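Local coordinates for putative exported protein (Bacteroides fragilis, PDB 3FZX) that is of unknown function but binds calcium ions and is probably an exported lipid-binding protein with a YmcC-like fold, at residues 62-66 / 95-101; 124-130 / 142-148; 151-155 / 164-168; 193-198 / 210-216. One frame throughout, in Å; residues are numbered along the deposited sequence. Where two conformers were deposited one is given.

Contact 1: 62-66 / 95-101; sequences KTLNS and MNADVYM
The flat amide of Asn65 carries its bonds at the edge: both acceptors of ND2, the carbonyls of Val99 and Asn96, lie within 7° of the amide plane. ND2 stands 2.9 Å from Val99 O and reaches Asn96 O at the same length, so one NH2 group spends two donors on one loop. On the Asn96 carbonyl it arrives from above the plane, while Val99 N bonds to the same oxygen from the other face. CG of Asn65 is turned anti to the backbone N (chi1 -163°), which carries the amide across to segment 95-101. The other amide atom, OD1, is buried with no polar partner; the methyl CE of Met101, a selenomethionine, sits 3.2 Å from it. At the root of the side chain, SE of the selenomethionine Met95 lies 4.0 Å from Asn65 CB, and CB of Leu64 rests against CB of Met95. Beyond the contact, Met95 also packs on Phe56 of strand 47-58 and Leu131 of strand 127-133. The loop that Asn65 clasps is a type I beta turn, Asn96 to Val99, reinforced by an Asx turn in which Asp98 N bonds to Asn96 OD1; Leu64 and Asn65 themselves form a classic beta bulge opposite Phe56.

Contact 2: 124-130 / 142-148; sequences FDDGTLR and EISVFDR
Backbone hydrogen bonds join Gly127 to Val145 and Leu129 to Ile143, two hydrogen-bonded pairs of an antiparallel hairpin, both bonded in each direction; Ile143 N lies 2.7 Å from Leu129 O. Between and beyond them, Thr128 with Ser144 and Arg130 with Glu142 are non-hydrogen-bonded pairs.

Charged groups close the far end. Arg130 and Glu142 run side by side, guanidinium and carboxylate 10° from coplanar, and the arginine grips side-on: NE lies 2.7 Å from Glu142 OE1 and NH2 2.9 Å from that same oxygen. Glu142 OE1 receives NE on its anti lone pair, while NH2 meets it nearly along the C-O axis.

At the other end the guanidinium of Arg148 has CD2 of Phe124 over the centre of one face, 3.8 Å above the plane, the ring standing 84° to it. A bend at chi3 (72°) turns NH1 back to the carbonyl of Asp125, whose lone pair receives it at 2.8 Å. Asp147 N meets Asp126 OD1 from above the carboxylate plane, and a water bonded to that oxygen also accepts from Arg148 N.

Apolar contact is lighter: Thr128 CG2 lies 3.5 Å from Glu142 CG, and the Leu129 and Ile143 side chains share the face that also bears Val145.

Arg130 has further partners on the second subunit, among them a salt bridge to Glu49 of that chain. The coplanar Glu142 pairing therefore probably orients and helps neutralise an arginine that works across the dimer interface, whereas Arg148 ties the loop before strand 127-133, near the calcium-binding Asp121, to the hairpin.

Contact 3: 151-155 / 164-168; sequences VTTET and YCTKV
Thr153 and Tyr164 make the close polar meeting of this hairpin: OG1 of the threonine and OH of the tyrosine are 2.7 Å apart in a hydrogen bond. The tyrosine's chi1 of -163° swings the ring across to the other strand, where Glu154 N lies over one face and OG1 of Thr155 comes to the ring edge, 3.6 Å from CD1. The backbones are hydrogen-bonded in both directions at the Glu154–Cys165 pair, and Thr153 CA approaches Cys165 O at 3.1 Å.

On the Lys167 face the aliphatic chain packs closely, but the charged ends are held loosely, through water. Lys167 extends fully, its methylenes passing Val151, with CD 3.7 Å from Val151 CG1, and Thr152 CG2. Its NZ stays 4.4 Å from Glu154 OE2, too far for a salt bridge; a water bridges the two, giving to the carboxylate and accepting from the ammonium. The same OE2 has a protein donor in Trp188 NE1, and Lys167 forms a cation-pi contact with Tyr186. Val151 and Thr152 both facing Lys167 make a classic beta bulge.

Strand 180-190 continues the sheet beyond strand 161-175: Trp188 lies beside Cys165 and Lys167 on one face, and on the face of Thr153 and Thr166, Tyr189 packs on Thr166 and Ala111 on both.

Contact 4: 193-198 / 210-216; sequences IGIVRS and YSVLERI
Leu213 lays its CD2 methyl against CG2 of Ile193, 3.8 Å away, the two side chains meeting at about a right angle. Ile193 also reaches along its own CD1 to CD1 of Ile216, and CB of Leu213 lies 3.4 Å from Val196 O, an oxygen that also takes the Leu213 N hydrogen bond at 2.8 Å. Phe163 of strand 161-175 packs on all three of Ile193, Leu213 and Ile216.

Farther along, the two chains are properly paired. Ser198 and Ser211 form the hydrogen-bonded pair, with N and O of each engaged by the other, and their hydroxyls join as well: Ser198 OG and Ser211 OG stand 2.9 Å apart. In both serines OG lies between backbone N and carbonyl carbon (chi1 75° and 76°), an arrangement that brings the two hydroxyls together on one face. Each has a further partner, Gln200 NE2 for Ser198 and Arg21 NE for Ser211, which would knit these buried oxygens into a wider network.

On the opposite face Arg197 runs extended beside Val212, pointing the same way, with NH1 3.5 Å from Val212 CG2; its NH2 is salt-bridged to Glu199. Tyr210 CB comes 3.2 Å from Ser198 O, and its ring meets Tyr24 of strand 18-25.

This is an antiparallel hairpin in a closed beta barrel, its first strand turning a corner at Val196, where Val196 and Arg197 form a classic beta bulge opposite Trp188.

How the contacts relate
All four contacts belong to one antiparallel sheet closed into a barrel, and they illustrate how such a wall is built from neighbouring hairpins, with contact 1 instead clasping a turn. Contacts 1 and 2 touch where Met101 CB lies 3.6 Å from Arg130 O. Contacts 2 and 3 share strand 136-158 and meet through Phe124 CE2 and Val168 CG2, 3.7 Å apart, beside the calcium region: the side chains of Phe124 and Asp121 are about 5 Å apart, and those of Asp147 and Val151 are about 7 Å and 10 Å from a bound calcium ion. Cys165 SG packs on Val196 CG2, joining contacts 3 and 4. Contacts 1 and 3, with centres about 31 Å apart, lie on opposite sides of the chain's centre.

Contact 1: 62-66 / 95-101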
# COMPACT_ATOMS: atom_id res chain seq x y z
N LYS A 62 9.88 10.72 -24.08
CA LYS A 62 10.33 11.52 -22.93
C LYS A 62 9.69 10.99 -21.62
O LYS A 62 8.47 10.90 -21.50
CB LYS A 62 10.00 13.00 -23.11
CG LYS A 62 10.64 13.89 -22.02
CD LYS A 62 10.36 15.39 -22.19
CE LYS A 62 8.94 15.75 -21.79
NZ LYS A 62 8.73 17.21 -22.00
N THR A 63 10.54 10.64 -20.65
CA THR A 63 10.07 10.14 -19.35
C THR A 63 9.29 11.22 -18.62
O THR A 63 9.73 12.33 -18.56
CB THR A 63 11.25 9.72 -18.45
OG1 THR A 63 11.94 8.64 -19.07
CG2 THR A 63 10.77 9.28 -17.09
N LEU A 64 8.11 10.87 -18.11
CA LEU A 64 7.26 11.77 -17.34
C LEU A 64 7.38 11.46 -15.83
O LEU A 64 7.34 12.35 -15.00
CB LEU A 64 5.79 11.62 -17.77
CG LEU A 64 5.46 11.84 -19.26
CD1 LEU A 64 3.96 11.72 -19.47
CD2 LEU A 64 5.95 13.20 -19.78
N ASN A 65 7.55 10.20 -15.49
CA ASN A 65 7.55 9.78 -14.11
C ASN A 65 8.13 8.38 -14.03
O ASN A 65 7.88 7.57 -14.92
CB ASN A 65 6.10 9.72 -13.62
CG ASN A 65 5.97 9.70 -12.11
OD1 ASN A 65 5.64 8.69 -11.54
ND2 ASN A 65 6.22 10.83 -11.47
N SER A 66 8.90 8.10 -12.98
CA SER A 66 9.32 6.75 -12.66
C SER A 66 9.42 6.50 -11.17
O SER A 66 9.59 7.41 -10.36
CB SER A 66 10.62 6.36 -13.36
OG SER A 66 11.58 7.37 -13.27
N MSE A 95 1.46 14.36 -14.72
CA MSE A 95 2.71 13.80 -14.21
C MSE A 95 3.96 14.54 -14.64
O MSE A 95 4.08 14.98 -15.78
CB MSE A 95 2.90 12.36 -14.65
CG MSE A 95 2.27 11.28 -13.77
SE MSE A 95 2.31 9.63 -14.85
CE MSE A 95 0.93 8.72 -13.78
N ASN A 96 4.89 14.65 -13.70
CA ASN A 96 6.25 15.08 -13.96
C ASN A 96 7.15 14.42 -12.90
O ASN A 96 6.67 13.67 -12.03
CB ASN A 96 6.36 16.61 -14.03
CG ASN A 96 5.81 17.30 -12.79
OD1 ASN A 96 6.17 16.96 -11.66
ND2 ASN A 96 4.95 18.30 -13.00
N ALA A 97 8.45 14.67 -12.99
CA ALA A 97 9.42 14.07 -12.08
C ALA A 97 9.15 14.32 -10.60
O ALA A 97 9.57 13.53 -9.77
CB ALA A 97 10.82 14.54 -12.44
N ASP A 98 8.47 15.42 -10.25
CA ASP A 98 8.16 15.72 -8.86
C ASP A 98 6.79 15.17 -8.39
O ASP A 98 6.38 15.46 -7.26
CB ASP A 98 8.25 17.23 -8.60
CG ASP A 98 9.69 17.77 -8.69
OD1 ASP A 98 10.64 16.99 -8.91
OD2 ASP A 98 9.87 18.99 -8.56
N VAL A 99 6.10 14.41 -9.24
CA VAL A 99 4.82 13.82 -8.85
C VAL A 99 5.06 12.46 -8.21
O VAL A 99 5.83 11.66 -8.70
CB VAL A 99 3.83 13.68 -10.04
CG1 VAL A 99 2.72 12.70 -9.71
CG2 VAL A 99 3.25 15.05 -10.41
N TYR A 100 4.39 12.23 -7.10
CA TYR A 100 4.44 10.97 -6.39
C TYR A 100 3.04 10.46 -6.26
O TYR A 100 2.08 11.20 -6.43
CB TYR A 100 5.04 11.18 -5.00
CG TYR A 100 6.48 11.58 -5.14
CD1 TYR A 100 7.48 10.61 -5.36
CD2 TYR A 100 6.85 12.92 -5.16
CE1 TYR A 100 8.82 10.97 -5.53
CE2 TYR A 100 8.20 13.28 -5.33
CZ TYR A 100 9.16 12.30 -5.52
OH TYR A 100 10.47 12.66 -5.70
N MSE A 101 2.93 9.19 -5.96
CA MSE A 101 1.64 8.56 -5.87
C MSE A 101 1.63 7.49 -4.78
O MSE A 101 2.67 6.92 -4.46
CB MSE A 101 1.22 8.02 -7.22
CG MSE A 101 2.20 7.11 -7.84
SE MSE A 101 1.66 6.67 -9.66
CE MSE A 101 2.66 8.02 -10.68

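Contact 2: 124-130 / 142-148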
# COMPACT_ATOMS: atom_id res chain seq x y z
N PHE A 124 -13.73 -8.72 -5.04
CA PHE A 124 -12.86 -7.61 -5.51
C PHE A 124 -12.89 -6.46 -4.52
O PHE A 124 -13.96 -6.01 -4.17
CB PHE A 124 -13.34 -7.07 -6.86
CG PHE A 124 -13.27 -8.07 -7.99
CD1 PHE A 124 -14.33 -8.93 -8.23
CD2 PHE A 124 -12.18 -8.12 -8.81
CE1 PHE A 124 -14.27 -9.81 -9.27
CE2 PHE A 124 -12.11 -9.00 -9.84
CZ PHE A 124 -13.15 -9.86 -10.08
N ASP A 125 -11.74 -5.96 -4.08
CA ASP A 125 -11.68 -4.82 -3.16
C ASP A 125 -11.59 -3.51 -3.94
O ASP A 125 -11.03 -3.45 -5.04
CB ASP A 125 -10.44 -4.87 -2.28
CG ASP A 125 -10.39 -6.08 -1.36
OD1 ASP A 125 -11.45 -6.62 -0.94
OD2 ASP A 125 -9.25 -6.48 -1.03
N ASP A 126 -12.14 -2.46 -3.34
CA ASP A 126 -12.05 -1.11 -3.85
C ASP A 126 -10.64 -0.57 -3.56
O ASP A 126 -9.94 -1.10 -2.71
CB ASP A 126 -13.10 -0.21 -3.17
CG ASP A 126 -14.52 -0.64 -3.47
OD1 ASP A 126 -14.76 -1.43 -4.39
OD2 ASP A 126 -15.41 -0.19 -2.75
N GLY A 127 -10.25 0.51 -4.23
CA GLY A 127 -8.97 1.12 -3.94
C GLY A 127 -8.93 2.55 -4.38
O GLY A 127 -9.66 2.93 -5.29
N THR A 128 -8.07 3.34 -3.72
CA THR A 128 -7.91 4.76 -4.03
C THR A 128 -6.43 5.09 -4.26
O THR A 128 -5.57 4.75 -3.45
CB THR A 128 -8.49 5.62 -2.92
OG1 THR A 128 -9.87 5.28 -2.79
CG2 THR A 128 -8.36 7.11 -3.24
N LEU A 129 -6.16 5.70 -5.40
CA LEU A 129 -4.84 6.18 -5.75
C LEU A 129 -4.87 7.70 -5.69
O LEU A 129 -5.76 8.32 -6.27
CB LEU A 129 -4.47 5.72 -7.17
CG LEU A 129 -3.10 6.14 -7.71
CD1 LEU A 129 -1.95 5.48 -6.95
CD2 LEU A 129 -3.07 5.83 -9.20
N ARG A 130 -3.89 8.29 -5.00
CA ARG A 130 -3.73 9.74 -4.95
C ARG A 130 -2.37 10.11 -5.54
O ARG A 130 -1.36 9.47 -5.23
CB ARG A 130 -3.87 10.23 -3.51
CG ARG A 130 -5.35 10.16 -3.01
CD ARG A 130 -5.46 10.37 -1.56
NE ARG A 130 -6.85 10.54 -1.12
CZ ARG A 130 -7.24 10.72 0.14
NH1 ARG A 130 -6.36 10.70 1.14
NH2 ARG A 130 -8.52 10.90 0.41
N GLU A 142 -7.01 12.49 -7.26
CA GLU A 142 -7.44 11.25 -6.62
C GLU A 142 -8.24 10.39 -7.60
O GLU A 142 -9.19 10.90 -8.24
CB GLU A 142 -8.31 11.55 -5.42
CG GLU A 142 -8.83 10.30 -4.69
CD GLU A 142 -9.70 10.65 -3.50
OE1 GLU A 142 -9.18 10.89 -2.40
OE2 GLU A 142 -10.93 10.65 -3.64
N ILE A 143 -7.86 9.12 -7.72
CA ILE A 143 -8.62 8.16 -8.56
C ILE A 143 -9.17 7.04 -7.68
O ILE A 143 -8.41 6.23 -7.12
CB ILE A 143 -7.79 7.53 -9.70
CG1 ILE A 143 -7.15 8.60 -10.60
CG2 ILE A 143 -8.71 6.64 -10.59
CD1 ILE A 143 -6.06 8.07 -11.53
N SER A 144 -10.49 7.00 -7.53
CA SER A 144 -11.14 5.99 -6.73
C SER A 144 -11.75 4.93 -7.64
O SER A 144 -12.51 5.27 -8.55
CB SER A 144 -12.24 6.62 -5.89
OG SER A 144 -12.59 5.75 -4.83
N VAL A 145 -11.38 3.67 -7.42
CA VAL A 145 -11.89 2.53 -8.23
C VAL A 145 -12.75 1.68 -7.30
O VAL A 145 -12.34 1.34 -6.19
CB VAL A 145 -10.75 1.68 -8.84
CG1 VAL A 145 -11.29 0.49 -9.63
CG2 VAL A 145 -9.86 2.56 -9.74
N PHE A 146 -13.96 1.37 -7.74
CA PHE A 146 -14.90 0.68 -6.88
C PHE A 146 -15.92 -0.13 -7.65
O PHE A 146 -16.04 -0.01 -8.86
CB PHE A 146 -15.58 1.66 -5.90
CG PHE A 146 -16.30 2.80 -6.58
CD1 PHE A 146 -15.60 3.94 -6.98
CD2 PHE A 146 -17.66 2.72 -6.85
CE1 PHE A 146 -16.25 4.96 -7.63
CE2 PHE A 146 -18.32 3.74 -7.50
CZ PHE A 146 -17.61 4.87 -7.89
N ASP A 147 -16.61 -1.02 -6.94
CA ASP A 147 -17.60 -1.87 -7.53
C ASP A 147 -17.02 -2.68 -8.68
O ASP A 147 -17.65 -2.87 -9.68
CB ASP A 147 -18.81 -1.04 -8.01
CG ASP A 147 -19.63 -0.48 -6.86
OD1 ASP A 147 -19.28 -0.71 -5.66
OD2 ASP A 147 -20.64 0.19 -7.14
N ARG A 148 -15.80 -3.17 -8.52
CA ARG A 148 -15.21 -4.04 -9.52
C ARG A 148 -16.02 -5.35 -9.50
O ARG A 148 -16.47 -5.82 -8.45
CB ARG A 148 -13.76 -4.31 -9.16
CG ARG A 148 -12.92 -3.06 -9.05
CD ARG A 148 -11.72 -3.26 -8.14
NE ARG A 148 -10.75 -4.10 -8.78
CZ ARG A 148 -9.95 -5.00 -8.19
NH1 ARG A 148 -9.96 -5.24 -6.87
NH2 ARG A 148 -9.13 -5.67 -8.98
O HOH W 1 -14.17 -3.28 -6.06

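Contact 3: 151-155 / 164-168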
# COMPACT_ATOMS: atom_id res chain seq x y z
N VAL A 151 -16.78 -10.13 -15.38
CA VAL A 151 -17.58 -10.14 -16.61
C VAL A 151 -17.49 -11.52 -17.30
O VAL A 151 -18.49 -12.21 -17.48
CB VAL A 151 -17.13 -9.03 -17.59
CG1 VAL A 151 -17.93 -9.12 -18.90
CG2 VAL A 151 -17.28 -7.64 -16.92
N THR A 152 -16.27 -11.90 -17.65
CA THR A 152 -16.03 -13.15 -18.33
C THR A 152 -14.52 -13.47 -18.36
O THR A 152 -13.68 -12.68 -17.86
CB THR A 152 -16.57 -13.10 -19.79
OG1 THR A 152 -16.54 -14.41 -20.35
CG2 THR A 152 -15.72 -12.16 -20.70
N THR A 153 -14.20 -14.63 -18.93
CA THR A 153 -12.81 -14.91 -19.32
C THR A 153 -12.83 -15.12 -20.83
O THR A 153 -13.79 -15.67 -21.36
CB THR A 153 -12.19 -16.10 -18.60
OG1 THR A 153 -12.89 -17.31 -18.94
CG2 THR A 153 -12.22 -15.87 -17.07
N GLU A 154 -11.81 -14.62 -21.52
CA GLU A 154 -11.78 -14.70 -22.97
C GLU A 154 -10.38 -14.37 -23.46
O GLU A 154 -9.60 -13.76 -22.72
CB GLU A 154 -12.80 -13.71 -23.58
CG GLU A 154 -12.49 -12.24 -23.26
CD GLU A 154 -13.54 -11.24 -23.75
OE1 GLU A 154 -14.53 -11.63 -24.39
OE2 GLU A 154 -13.37 -10.04 -23.47
N THR A 155 -10.08 -14.77 -24.70
CA THR A 155 -8.82 -14.42 -25.36
C THR A 155 -8.87 -12.98 -25.85
O THR A 155 -9.91 -12.51 -26.34
CB THR A 155 -8.50 -15.38 -26.51
OG1 THR A 155 -8.22 -16.66 -25.95
CG2 THR A 155 -7.29 -14.94 -27.32
N TYR A 164 -5.22 -15.41 -22.82
CA TYR A 164 -6.48 -15.74 -22.16
C TYR A 164 -6.52 -14.91 -20.90
O TYR A 164 -5.60 -14.98 -20.07
CB TYR A 164 -6.59 -17.24 -21.85
CG TYR A 164 -8.01 -17.68 -21.56
CD1 TYR A 164 -8.96 -17.68 -22.57
CD2 TYR A 164 -8.40 -18.08 -20.29
CE1 TYR A 164 -10.27 -18.06 -22.35
CE2 TYR A 164 -9.74 -18.49 -20.04
CZ TYR A 164 -10.66 -18.47 -21.09
OH TYR A 164 -11.97 -18.84 -20.92
N CYS A 165 -7.57 -14.09 -20.77
CA CYS A 165 -7.68 -13.10 -19.72
C CYS A 165 -8.97 -13.19 -18.92
O CYS A 165 -9.97 -13.73 -19.40
CB CYS A 165 -7.71 -11.71 -20.34
SG CYS A 165 -6.17 -11.25 -21.03
N THR A 166 -8.92 -12.60 -17.73
CA THR A 166 -10.12 -12.32 -16.95
C THR A 166 -10.52 -10.87 -17.23
O THR A 166 -9.68 -9.97 -17.17
CB THR A 166 -9.86 -12.50 -15.44
OG1 THR A 166 -9.71 -13.89 -15.19
CG2 THR A 166 -11.03 -11.94 -14.60
N LYS A 167 -11.80 -10.67 -17.56
CA LYS A 167 -12.38 -9.35 -17.83
C LYS A 167 -13.18 -8.88 -16.64
O LYS A 167 -14.05 -9.59 -16.16
CB LYS A 167 -13.30 -9.39 -19.04
CG LYS A 167 -13.87 -8.01 -19.43
CD LYS A 167 -14.77 -8.10 -20.64
CE LYS A 167 -15.47 -6.80 -20.94
NZ LYS A 167 -16.16 -6.87 -22.30
N VAL A 168 -12.88 -7.67 -16.20
CA VAL A 168 -13.48 -7.04 -15.06
C VAL A 168 -14.08 -5.70 -15.48
O VAL A 168 -13.57 -5.05 -16.39
CB VAL A 168 -12.39 -6.85 -13.98
CG1 VAL A 168 -12.88 -5.98 -12.85
CG2 VAL A 168 -11.97 -8.19 -13.43
O HOH W 2 -15.26 -8.20 -24.41

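Contact 4: 193-198 / 210-216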
# COMPACT_ATOMS: atom_id res chain seq x y z
N ILE A 193 1.62 -11.48 -16.51
CA ILE A 193 1.65 -10.23 -17.30
C ILE A 193 1.02 -9.09 -16.54
O ILE A 193 1.60 -8.03 -16.42
CB ILE A 193 0.89 -10.40 -18.64
CG1 ILE A 193 1.45 -11.55 -19.46
CG2 ILE A 193 0.97 -9.13 -19.48
CD1 ILE A 193 0.49 -11.96 -20.61
N GLY A 194 -0.16 -9.32 -15.96
CA GLY A 194 -0.95 -8.26 -15.34
C GLY A 194 -1.97 -7.80 -16.35
O GLY A 194 -2.57 -8.61 -17.08
N ILE A 195 -2.12 -6.48 -16.46
CA ILE A 195 -3.12 -5.87 -17.35
C ILE A 195 -2.69 -6.00 -18.81
O ILE A 195 -1.63 -5.51 -19.23
CB ILE A 195 -3.34 -4.34 -17.03
CG1 ILE A 195 -3.66 -4.10 -15.54
CG2 ILE A 195 -4.41 -3.75 -17.97
CD1 ILE A 195 -4.71 -5.00 -14.95
N VAL A 196 -3.53 -6.66 -19.58
CA VAL A 196 -3.31 -6.86 -21.01
C VAL A 196 -4.01 -5.76 -21.81
O VAL A 196 -3.52 -5.33 -22.85
CB VAL A 196 -3.82 -8.27 -21.42
CG1 VAL A 196 -3.86 -8.46 -22.91
CG2 VAL A 196 -2.90 -9.33 -20.78
N ARG A 197 -5.17 -5.33 -21.32
CA ARG A 197 -5.96 -4.32 -21.99
C ARG A 197 -6.82 -3.61 -20.97
O ARG A 197 -7.22 -4.22 -19.97
CB ARG A 197 -6.82 -4.98 -23.06
CG ARG A 197 -7.72 -4.01 -23.83
CD ARG A 197 -8.67 -4.73 -24.81
NE ARG A 197 -9.49 -3.74 -25.51
CZ ARG A 197 -9.13 -3.05 -26.59
NH1 ARG A 197 -7.96 -3.24 -27.20
NH2 ARG A 197 -9.95 -2.14 -27.09
N SER A 198 -7.08 -2.33 -21.19
CA SER A 198 -8.05 -1.59 -20.39
C SER A 198 -8.72 -0.55 -21.25
O SER A 198 -8.16 -0.11 -22.27
CB SER A 198 -7.40 -0.91 -19.20
OG SER A 198 -6.69 0.23 -19.62
N TYR A 210 -7.93 4.14 -23.82
CA TYR A 210 -7.67 2.73 -23.65
C TYR A 210 -6.18 2.46 -23.73
O TYR A 210 -5.39 3.29 -24.25
CB TYR A 210 -8.46 1.91 -24.67
CG TYR A 210 -8.07 2.11 -26.11
CD1 TYR A 210 -8.60 3.15 -26.85
CD2 TYR A 210 -7.20 1.22 -26.74
CE1 TYR A 210 -8.28 3.33 -28.15
CE2 TYR A 210 -6.86 1.39 -28.09
CZ TYR A 210 -7.41 2.45 -28.76
OH TYR A 210 -7.11 2.68 -30.05
N SER A 211 -5.79 1.31 -23.19
CA SER A 211 -4.42 0.86 -23.25
C SER A 211 -4.38 -0.61 -23.65
O SER A 211 -5.33 -1.36 -23.40
CB SER A 211 -3.73 1.11 -21.90
OG SER A 211 -4.13 0.17 -20.94
N VAL A 212 -3.29 -1.01 -24.31
CA VAL A 212 -3.10 -2.36 -24.83
C VAL A 212 -1.64 -2.77 -24.63
O VAL A 212 -0.71 -2.00 -24.90
CB VAL A 212 -3.44 -2.45 -26.35
CG1 VAL A 212 -3.40 -3.90 -26.84
CG2 VAL A 212 -4.80 -1.81 -26.65
N LEU A 213 -1.44 -3.98 -24.15
CA LEU A 213 -0.12 -4.60 -24.04
C LEU A 213 0.56 -4.53 -25.41
O LEU A 213 -0.02 -4.93 -26.41
CB LEU A 213 -0.26 -6.06 -23.61
CG LEU A 213 1.05 -6.87 -23.43
CD1 LEU A 213 1.91 -6.28 -22.36
CD2 LEU A 213 0.68 -8.33 -23.16
N GLU A 214 1.78 -4.03 -25.42
CA GLU A 214 2.53 -3.81 -26.64
C GLU A 214 3.73 -4.76 -26.80
O GLU A 214 4.03 -5.18 -27.90
CB GLU A 214 3.00 -2.33 -26.66
CG GLU A 214 3.94 -1.92 -27.80
CD GLU A 214 3.31 -1.99 -29.17
OE1 GLU A 214 2.07 -2.08 -29.24
OE2 GLU A 214 4.04 -1.89 -30.18
N ARG A 215 4.42 -5.08 -25.71
CA ARG A 215 5.63 -5.89 -25.81
C ARG A 215 5.98 -6.59 -24.49
O ARG A 215 5.82 -6.01 -23.42
CB ARG A 215 6.80 -4.98 -26.24
CG ARG A 215 8.09 -5.69 -26.58
CD ARG A 215 9.27 -4.74 -26.76
NE ARG A 215 10.52 -5.49 -26.94
CZ ARG A 215 11.75 -4.97 -27.00
NH1 ARG A 215 11.96 -3.66 -26.89
NH2 ARG A 215 12.80 -5.79 -27.16
N ILE A 216 6.46 -7.84 -24.61
CA ILE A 216 7.02 -8.62 -23.52
C ILE A 216 8.46 -8.95 -23.93
O ILE A 216 8.67 -9.51 -24.99
CB ILE A 216 6.23 -9.94 -23.32
CG1 ILE A 216 4.79 -9.65 -22.85
CG2 ILE A 216 6.91 -10.82 -22.28
CD1 ILE A 216 3.83 -10.83 -22.97